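Local coordinates for protein endonuclease Bse634IR (Geobacillus stearothermophilus, PDB 3V21) that binds double-stranded DNA and probably cleaves it as a metal-dependent restriction endonuclease of the PDDEXK nuclease superfamily, at residues I24-A29 against S72-T77. The protein carries 1 engineered substitution. Sequence-based numbering, arbitrary orientation.
With nucleotides of chain J; nucleotides of chain I.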
ATOM      1  N   ILE A  24     -17.673 -18.179 -39.005  1.00 35.20           N
ATOM      2  CA  ILE A  24     -18.902 -18.374 -38.252  1.00 33.50           C
ATOM      3  C   ILE A  24     -19.441 -17.002 -37.884  1.00 33.86           C
ATOM      4  O   ILE A  24     -18.687 -16.090 -37.586  1.00 34.67           O
ATOM      5  CB  ILE A  24     -18.674 -19.147 -36.958  1.00 33.00           C
ATOM      6  CG1 ILE A  24     -18.060 -20.508 -37.270  1.00 33.44           C
ATOM      7  CG2 ILE A  24     -19.991 -19.322 -36.224  1.00 31.44           C
ATOM      8  CD1 ILE A  24     -17.723 -21.328 -36.033  1.00 32.42           C
ATOM      9  N   LYS A  25     -20.753 -16.855 -37.929  1.00 34.67           N
ATOM     10  CA  LYS A  25     -21.391 -15.601 -37.585  1.00 35.73           C
ATOM     11  C   LYS A  25     -22.205 -15.975 -36.362  1.00 36.24           C
ATOM     12  O   LYS A  25     -23.378 -16.324 -36.464  1.00 37.76           O
ATOM     13  CB  LYS A  25     -22.292 -15.155 -38.734  1.00 36.63           C
ATOM     14  CG  LYS A  25     -21.559 -14.952 -40.061  1.00 36.34           C
ATOM     15  CD  LYS A  25     -20.583 -13.783 -40.005  1.00 37.25           C
ATOM     16  CE  LYS A  25     -21.306 -12.449 -39.924  1.00 38.16           C
ATOM     17  NZ  LYS A  25     -20.370 -11.287 -39.833  1.00 38.58           N
ATOM     18  N   PRO A  26     -21.583 -15.905 -35.177  1.00 35.98           N
ATOM     19  CA  PRO A  26     -22.256 -16.261 -33.927  1.00 34.85           C
ATOM     20  C   PRO A  26     -23.645 -15.682 -33.682  1.00 34.35           C
ATOM     21  O   PRO A  26     -24.498 -16.361 -33.118  1.00 34.48           O
ATOM     22  CB  PRO A  26     -21.234 -15.848 -32.869  1.00 34.88           C
ATOM     23  CG  PRO A  26     -20.533 -14.706 -33.507  1.00 34.19           C
ATOM     24  CD  PRO A  26     -20.321 -15.195 -34.905  1.00 34.73           C
ATOM     25  N   PHE A  27     -23.880 -14.445 -34.109  1.00 34.84           N
ATOM     26  CA  PHE A  27     -25.187 -13.811 -33.893  1.00 34.43           C
ATOM     27  C   PHE A  27     -26.296 -14.419 -34.742  1.00 33.97           C
ATOM     28  O   PHE A  27     -27.425 -14.566 -34.284  1.00 34.39           O
ATOM     29  CB  PHE A  27     -25.090 -12.318 -34.166  1.00 34.71           C
ATOM     30  CG  PHE A  27     -24.153 -11.611 -33.250  1.00 35.20           C
ATOM     31  CD1 PHE A  27     -24.367 -11.632 -31.881  1.00 35.58           C
ATOM     32  CD2 PHE A  27     -23.029 -10.955 -33.748  1.00 35.81           C
ATOM     33  CE1 PHE A  27     -23.472 -11.012 -31.013  1.00 35.57           C
ATOM     34  CE2 PHE A  27     -22.124 -10.329 -32.890  1.00 35.11           C
ATOM     35  CZ  PHE A  27     -22.346 -10.360 -31.523  1.00 35.67           C
ATOM     36  N   ASN A  28     -25.970 -14.770 -35.981  1.00 32.96           N
ATOM     37  CA  ASN A  28     -26.935 -15.383 -36.877  1.00 31.68           C
ATOM     38  C   ASN A  28     -27.375 -16.732 -36.326  1.00 31.20           C
ATOM     39  O   ASN A  28     -28.530 -17.111 -36.427  1.00 31.47           O
ATOM     40  CB  ASN A  28     -26.323 -15.544 -38.266  1.00 31.75           C
ATOM     41  CG  ASN A  28     -26.151 -14.210 -38.983  1.00 32.29           C
ATOM     42  OD1 ASN A  28     -26.574 -13.169 -38.484  1.00 32.92           O
ATOM     43  ND2 ASN A  28     -25.543 -14.238 -40.162  1.00 32.28           N
ATOM     44  N   ALA A  29     -26.445 -17.459 -35.733  1.00 30.74           N
ATOM     45  CA  ALA A  29     -26.786 -18.737 -35.156  1.00 30.73           C
ATOM     46  C   ALA A  29     -27.744 -18.484 -34.000  1.00 31.02           C
ATOM     47  O   ALA A  29     -28.672 -19.245 -33.780  1.00 32.42           O
ATOM     48  CB  ALA A  29     -25.538 -19.425 -34.659  1.00 30.71           C
ATOM     49  N   SER A  72     -14.154 -21.603 -30.048  1.00 31.77           N
ATOM     50  CA  SER A  72     -13.769 -21.041 -28.750  1.00 30.10           C
ATOM     51  C   SER A  72     -14.215 -19.588 -28.758  1.00 29.21           C
ATOM     52  O   SER A  72     -14.840 -19.111 -27.816  1.00 27.58           O
ATOM     53  CB  SER A  72     -12.250 -21.104 -28.543  1.00 29.60           C
ATOM     54  OG  SER A  72     -11.796 -22.427 -28.305  1.00 30.83           O
ATOM     55  N   ASN A  73     -13.886 -18.894 -29.843  1.00 29.25           N
ATOM     56  CA  ASN A  73     -14.260 -17.499 -30.006  1.00 29.38           C
ATOM     57  C   ASN A  73     -15.779 -17.355 -29.935  1.00 29.23           C
ATOM     58  O   ASN A  73     -16.323 -16.640 -29.096  1.00 28.37           O
ATOM     59  CB  ASN A  73     -13.767 -16.994 -31.358  1.00 29.81           C
ATOM     60  CG  ASN A  73     -14.209 -15.589 -31.636  1.00 30.56           C
ATOM     61  OD1 ASN A  73     -15.399 -15.291 -31.654  1.00 32.63           O
ATOM     62  ND2 ASN A  73     -13.254 -14.707 -31.845  1.00 31.24           N
ATOM     63  N   THR A  74     -16.451 -18.054 -30.837  1.00 29.16           N
ATOM     64  CA  THR A  74     -17.890 -18.032 -30.927  1.00 28.74           C
ATOM     65  C   THR A  74     -18.575 -18.356 -29.603  1.00 29.48           C
ATOM     66  O   THR A  74     -19.416 -17.586 -29.128  1.00 30.72           O
ATOM     67  CB  THR A  74     -18.355 -19.017 -31.992  1.00 29.43           C
ATOM     68  OG1 THR A  74     -17.642 -18.777 -33.208  1.00 30.20           O
ATOM     69  CG2 THR A  74     -19.804 -18.814 -32.280  1.00 31.73           C
ATOM     70  N   ARG A  75     -18.236 -19.497 -29.006  1.00 28.30           N
ATOM     71  CA  ARG A  75     -18.847 -19.878 -27.734  1.00 26.77           C
ATOM     72  C   ARG A  75     -18.701 -18.747 -26.738  1.00 28.01           C
ATOM     73  O   ARG A  75     -19.575 -18.529 -25.899  1.00 27.99           O
ATOM     74  CB  ARG A  75     -18.199 -21.139 -27.177  1.00 24.86           C
ATOM     75  CG  ARG A  75     -18.524 -22.386 -27.951  1.00 23.43           C
ATOM     76  CD  ARG A  75     -17.699 -23.557 -27.469  1.00 24.14           C
ATOM     77  NE  ARG A  75     -17.894 -23.837 -26.047  1.00 25.31           N
ATOM     78  CZ  ARG A  75     -18.846 -24.619 -25.552  1.00 25.50           C
ATOM     79  NH1 ARG A  75     -19.706 -25.210 -26.365  1.00 25.94           N
ATOM     80  NH2 ARG A  75     -18.937 -24.806 -24.244  1.00 25.88           N
ATOM     81  N   GLY A  76     -17.586 -18.029 -26.844  1.00 29.09           N
ATOM     82  CA  GLY A  76     -17.338 -16.917 -25.951  1.00 29.83           C
ATOM     83  C   GLY A  76     -18.421 -15.881 -26.127  1.00 30.63           C
ATOM     84  O   GLY A  76     -19.019 -15.423 -25.159  1.00 30.78           O
ATOM     85  N   THR A  77     -18.668 -15.508 -27.374  1.00 31.24           N
ATOM     86  CA  THR A  77     -19.693 -14.527 -27.685  1.00 31.87           C
ATOM     87  C   THR A  77     -21.070 -15.021 -27.236  1.00 31.36           C
ATOM     88  O   THR A  77     -21.784 -14.321 -26.517  1.00 31.15           O
ATOM     89  CB  THR A  77     -19.737 -14.237 -29.192  1.00 33.47           C
ATOM     90  OG1 THR A  77     -18.523 -13.585 -29.593  1.00 35.41           O
ATOM     91  CG2 THR A  77     -20.922 -13.352 -29.528  1.00 34.62           C
TER
ATOM     92  P    DC J  11     -14.361 -17.388 -37.502  1.00 39.53           P
ATOM     93  OP1  DC J  11     -15.348 -18.499 -37.539  1.00 38.67           O
ATOM     94  OP2  DC J  11     -13.685 -16.986 -38.749  1.00 40.11           O
ATOM     95  O5'  DC J  11     -14.970 -16.083 -36.820  1.00 38.99           O
ATOM     96  C5'  DC J  11     -15.952 -16.207 -35.794  1.00 40.68           C
ATOM     97  C4'  DC J  11     -16.424 -14.849 -35.337  1.00 41.23           C
ATOM     98  O4'  DC J  11     -15.344 -14.180 -34.662  1.00 40.50           O
ATOM     99  C3'  DC J  11     -16.892 -13.899 -36.435  1.00 42.31           C
ATOM    100  O3'  DC J  11     -18.038 -13.179 -35.961  1.00 45.59           O
ATOM    101  C2'  DC J  11     -15.681 -13.014 -36.670  1.00 41.08           C
ATOM    102  C1'  DC J  11     -15.035 -12.960 -35.300  1.00 40.54           C
ATOM    103  N1   DC J  11     -13.572 -12.843 -35.312  1.00 41.23           N
ATOM    104  C2   DC J  11     -12.947 -12.214 -34.233  1.00 41.05           C
ATOM    105  O2   DC J  11     -13.654 -11.754 -33.320  1.00 41.27           O
ATOM    106  N3   DC J  11     -11.592 -12.119 -34.213  1.00 40.67           N
ATOM    107  C4   DC J  11     -10.873 -12.613 -35.227  1.00 40.61           C
ATOM    108  N4   DC J  11      -9.542 -12.495 -35.171  1.00 41.12           N
ATOM    109  C5   DC J  11     -11.486 -13.247 -36.344  1.00 40.85           C
ATOM    110  C6   DC J  11     -12.828 -13.343 -36.346  1.00 41.59           C
TER
ATOM    111  P    DC I   7     -14.484 -17.235 -22.940  1.00 31.48           P
ATOM    112  OP1  DC I   7     -15.795 -17.658 -22.373  1.00 32.23           O
ATOM    113  OP2  DC I   7     -13.457 -16.663 -22.039  1.00 30.19           O
ATOM    114  O5'  DC I   7     -13.819 -18.456 -23.715  1.00 32.64           O
ATOM    115  C5'  DC I   7     -14.513 -19.127 -24.768  1.00 32.55           C
ATOM    116  C4'  DC I   7     -13.734 -20.347 -25.200  1.00 32.39           C
ATOM    117  O4'  DC I   7     -12.493 -19.933 -25.813  1.00 31.98           O
ATOM    118  C3'  DC I   7     -13.335 -21.272 -24.054  1.00 31.60           C
ATOM    119  O3'  DC I   7     -13.257 -22.596 -24.564  1.00 31.83           O
ATOM    120  C2'  DC I   7     -11.935 -20.805 -23.718  1.00 31.01           C
ATOM    121  C1'  DC I   7     -11.404 -20.489 -25.099  1.00 31.56           C
ATOM    122  N1   DC I   7     -10.312 -19.517 -25.129  1.00 32.44           N
ATOM    123  C2   DC I   7      -9.183 -19.806 -25.908  1.00 32.47           C
ATOM    124  O2   DC I   7      -9.154 -20.877 -26.550  1.00 32.25           O
ATOM    125  N3   DC I   7      -8.159 -18.916 -25.943  1.00 32.27           N
ATOM    126  C4   DC I   7      -8.236 -17.782 -25.237  1.00 33.18           C
ATOM    127  N4   DC I   7      -7.203 -16.935 -25.297  1.00 33.76           N
ATOM    128  C5   DC I   7      -9.379 -17.467 -24.438  1.00 33.26           C
ATOM    129  C6   DC I   7     -10.384 -18.354 -24.415  1.00 32.55           C
ATOM    130  P    DG I   8     -14.437 -23.624 -24.277  1.00 31.36           P
ATOM    131  OP1  DG I   8     -15.703 -22.890 -24.510  1.00 32.60           O
ATOM    132  OP2  DG I   8     -14.193 -24.266 -22.968  1.00 31.86           O
ATOM    133  O5'  DG I   8     -14.226 -24.722 -25.396  1.00 31.34           O
ATOM    134  C5'  DG I   8     -13.944 -24.355 -26.736  1.00 32.63           C
ATOM    135  C4'  DG I   8     -12.749 -25.135 -27.236  1.00 34.91           C
ATOM    136  O4'  DG I   8     -11.510 -24.543 -26.796  1.00 34.35           O
ATOM    137  C3'  DG I   8     -12.690 -26.588 -26.774  1.00 36.39           C
ATOM    138  O3'  DG I   8     -12.076 -27.353 -27.810  1.00 39.29           O
ATOM    139  C2'  DG I   8     -11.772 -26.518 -25.568  1.00 35.22           C
ATOM    140  C1'  DG I   8     -10.772 -25.480 -26.029  1.00 34.36           C
ATOM    141  N9   DG I   8     -10.094 -24.742 -24.970  1.00 35.17           N
ATOM    142  C8   DG I   8     -10.555 -24.455 -23.705  1.00 35.29           C
ATOM    143  N7   DG I   8      -9.733 -23.709 -23.019  1.00 35.38           N
ATOM    144  C5   DG I   8      -8.660 -23.504 -23.877  1.00 35.66           C
ATOM    145  C6   DG I   8      -7.456 -22.756 -23.701  1.00 35.60           C
ATOM    146  O6   DG I   8      -7.091 -22.089 -22.726  1.00 35.40           O
ATOM    147  N1   DG I   8      -6.641 -22.835 -24.824  1.00 34.91           N
ATOM    148  C2   DG I   8      -6.937 -23.531 -25.965  1.00 34.43           C
ATOM    149  N2   DG I   8      -6.018 -23.497 -26.921  1.00 34.76           N
ATOM    150  N3   DG I   8      -8.050 -24.212 -26.151  1.00 35.46           N
ATOM    151  C4   DG I   8      -8.861 -24.156 -25.075  1.00 35.31           C
TER
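Pro-26 and Thr-74 meet where the start of helix 26-34 packs on helix 68-93, CB of Pro-26 lying 3.3 Å from the CG2 methyl of Thr-74. The pair illustrates how an apolar seam can join two elements whose polar groups serve the DNA. Thr-74 directs CG2 at the proline because that methyl is anti to its own backbone N, while OG1, beside the N, is hydrogen-bonded to the carbonyl O of Ala-70 and presents only van der Waals contact to CD1 and CG2 of Ile-24. One turn on, the CG2 methyl of Thr-77 approaches Phe-27 obliquely, 3.8 Å from CE1. On the strand of chain J, Ile-24 N donates a nearly straight bond (172°) to OP1 of DC11, and Asn-73 ND2 makes a weak one to O2 of the DC11 base.

The CB of Arg-75 points away from segment 24-29, and its side chain ends at DG8 of chain I. CB skirts OP1 of DG8 at 4.1 Å; CG comes no nearer; CD passes closer; the chain bends at chi3 (58°), and NE donates to that oxygen over 2.8 Å, in the guanidinium plane. CZ and NH2 merely touch OP1, while NH1 forms a salt bridge with Glu-51; phosphate and carboxylate together probably limit the group's rotation. A leucine in its place would probably leave both the DG8 phosphate and Glu-51 without their cationic mate. The chemistry is thus divided: methyls and rings join segment 24-29 to helix 68-93, while against the bound DNA Ile-24 N and Arg-75 take phosphates and Asn-73 reaches a minor-groove base atom.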